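Local structure of Lin1909 protein (Listeria innocua, 3FIJ) at residues Q38-F43 with L232-V237. The protein probably acts as a gamma-glutamyl-gamma-aminobutyrate hydrolase of the class I glutamine amidotransferase-like superfamily, and binds a manganese ion. Residues are numbered along the deposited sequence; the frame is centred on the assembly and turned at random.
Sequences QKVGGF and LFQALV
Helix 31-40 ends against the side of helix 227-241, with the CA atoms of Val40 and Gln234 5.4 Å apart, and the chain then runs on past Val237 into strand 43-47. Gly41 closes the first helix in a Schellman motif; its positive phi of 105° would press a CB against the preceding carbonyl oxygen, so glycine suits the turn. Gly42 follows in extended form, its CA 4.2 Å from Val237 CG2, and a side chain there would run into that methyl.

No hydrogen bond joins the segments; the contact is built around Val40, whose two methyls meet different residues of helix 227-241. CG1 packs against Val237, 3.3 Å from its CG2, a tight pairing in which the two branched side chains pass flank to flank, pointing opposite ways. Val237 CG1 stands anti to the backbone N (chi1 168°), which turns CG2, beside that N, toward Val40 CG1 and Gly42 CA. Val40 CG2 sits over the backbone of helix 227-241, 3.6 Å from Gln234 N and 4.3 Å from Phe233 CB. Compact, branched valines suit backbones this close.

Gln234 leaves its helix with CG anti to the backbone N, then bends at chi2 (60°), so that its amide end crosses Val40 at a slant and OE1 comes 3.2 Å from Val40 CG2. Its NE2 is hydrogen-bonded to Asp238, one turn further along. The ring of Phe233 turns off to meet Phe112 edge-to-face, and solvent-exposed Lys39 forms a salt bridge with Glu230 of helix 227-241.

Helix 31-40 links strand 6-10 to its parallel neighbour 43-47, a beta-alpha-beta unit; helix 227-241 packs beside it on the same face of the mixed sheet's parallel half, Phe233 and Leu236 resting on strand 111-114, consistent with the alpha/beta fold of class I glutamine amidotransferase-like domains.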
loop_
_atom_site.group_PDB
_atom_site.type_symbol
_atom_site.label_atom_id
_atom_site.label_comp_id
_atom_site.label_asym_id
_atom_site.label_seq_id
_atom_site.Cartn_x
_atom_site.Cartn_y
_atom_site.Cartn_z
ATOM N N GLN A 38 9.030 -27.272 20.876
ATOM C CA GLN A 38 10.449 -27.290 21.204
ATOM C C GLN A 38 10.729 -26.851 22.635
ATOM O O GLN A 38 11.585 -27.427 23.304
ATOM C CB GLN A 38 11.231 -26.426 20.219
ATOM C CG GLN A 38 11.441 -27.099 18.868
ATOM C CD GLN A 38 12.002 -26.150 17.825
ATOM O OE1 GLN A 38 12.394 -26.572 16.734
ATOM N NE2 GLN A 38 12.032 -24.862 18.148
ATOM N N LYS A 39 10.002 -25.848 23.112
ATOM C CA LYS A 39 10.192 -25.371 24.472
ATOM C C LYS A 39 9.836 -26.472 25.468
ATOM O O LYS A 39 10.434 -26.579 26.529
ATOM C CB LYS A 39 9.311 -24.141 24.726
ATOM C CG LYS A 39 8.999 -23.860 26.204
ATOM C CD LYS A 39 10.242 -23.532 27.032
ATOM C CE LYS A 39 10.342 -22.049 27.347
ATOM N NZ LYS A 39 9.176 -21.545 28.133
ATOM N N VAL A 40 8.876 -27.308 25.100
ATOM C CA VAL A 40 8.405 -28.364 25.977
ATOM C C VAL A 40 9.126 -29.722 25.919
ATOM O O VAL A 40 8.821 -30.624 26.700
ATOM C CB VAL A 40 6.875 -28.506 25.770
ATOM C CG1 VAL A 40 6.450 -29.943 25.734
ATOM C CG2 VAL A 40 6.161 -27.751 26.874
ATOM N N GLY A 41 10.075 -29.877 25.003
ATOM C CA GLY A 41 10.814 -31.126 24.952
ATOM C C GLY A 41 10.491 -32.107 23.844
ATOM O O GLY A 41 10.999 -33.231 23.843
ATOM N N GLY A 42 9.656 -31.703 22.898
ATOM C CA GLY A 42 9.317 -32.605 21.815
ATOM C C GLY A 42 10.057 -32.214 20.557
ATOM O O GLY A 42 10.523 -31.089 20.451
ATOM N N PHE A 43 10.196 -33.139 19.614
ATOM C CA PHE A 43 10.869 -32.813 18.366
ATOM C C PHE A 43 9.764 -32.659 17.345
ATOM O O PHE A 43 9.134 -33.636 16.947
ATOM C CB PHE A 43 11.820 -33.921 17.909
ATOM C CG PHE A 43 12.555 -33.588 16.634
ATOM C CD1 PHE A 43 13.595 -32.661 16.636
ATOM C CD2 PHE A 43 12.193 -34.180 15.425
ATOM C CE1 PHE A 43 14.264 -32.330 15.458
ATOM C CE2 PHE A 43 12.858 -33.854 14.238
ATOM C CZ PHE A 43 13.894 -32.928 14.255
ATOM N N LEU A 232 -0.242 -27.023 28.541
ATOM C CA LEU A 232 -1.048 -27.733 27.559
ATOM C C LEU A 232 -0.146 -28.490 26.601
ATOM O O LEU A 232 -0.338 -29.681 26.361
ATOM C CB LEU A 232 -1.944 -26.751 26.798
ATOM C CG LEU A 232 -3.293 -26.447 27.465
ATOM C CD1 LEU A 232 -3.085 -26.147 28.949
ATOM C CD2 LEU A 232 -3.973 -25.290 26.758
ATOM N N PHE A 233 0.852 -27.808 26.056
ATOM C CA PHE A 233 1.754 -28.477 25.131
ATOM C C PHE A 233 2.603 -29.515 25.865
ATOM O O PHE A 233 2.973 -30.548 25.291
ATOM C CB PHE A 233 2.656 -27.468 24.426
ATOM C CG PHE A 233 1.912 -26.450 23.614
ATOM C CD1 PHE A 233 1.568 -25.219 24.162
ATOM C CD2 PHE A 233 1.538 -26.729 22.298
ATOM C CE1 PHE A 233 0.865 -24.283 23.419
ATOM C CE2 PHE A 233 0.833 -25.797 21.546
ATOM C CZ PHE A 233 0.496 -24.570 22.110
ATOM N N GLN A 234 2.907 -29.241 27.134
ATOM C CA GLN A 234 3.707 -30.157 27.944
ATOM C C GLN A 234 2.953 -31.470 28.083
ATOM O O GLN A 234 3.531 -32.552 27.925
ATOM C CB GLN A 234 3.970 -29.565 29.333
ATOM C CG GLN A 234 4.905 -30.409 30.195
ATOM C CD GLN A 234 6.275 -30.595 29.561
ATOM O OE1 GLN A 234 7.023 -29.631 29.368
ATOM N NE2 GLN A 234 6.609 -31.836 29.229
ATOM N N ALA A 235 1.657 -31.367 28.366
ATOM C CA ALA A 235 0.806 -32.546 28.520
ATOM C C ALA A 235 0.825 -33.393 27.242
ATOM O O ALA A 235 0.965 -34.612 27.299
ATOM C CB ALA A 235 -0.616 -32.119 28.853
ATOM N N LEU A 236 0.688 -32.751 26.088
ATOM C CA LEU A 236 0.713 -33.484 24.824
ATOM C C LEU A 236 2.017 -34.267 24.686
ATOM O O LEU A 236 2.010 -35.436 24.319
ATOM C CB LEU A 236 0.584 -32.529 23.635
ATOM C CG LEU A 236 0.855 -33.214 22.291
ATOM C CD1 LEU A 236 -0.213 -34.286 22.025
ATOM C CD2 LEU A 236 0.868 -32.175 21.178
ATOM N N VAL A 237 3.137 -33.615 24.980
ATOM C CA VAL A 237 4.432 -34.273 24.879
ATOM C C VAL A 237 4.600 -35.354 25.945
ATOM O O VAL A 237 5.125 -36.431 25.659
ATOM C CB VAL A 237 5.591 -33.249 24.979
ATOM C CG1 VAL A 237 6.927 -33.973 25.167
ATOM C CG2 VAL A 237 5.628 -32.393 23.711
#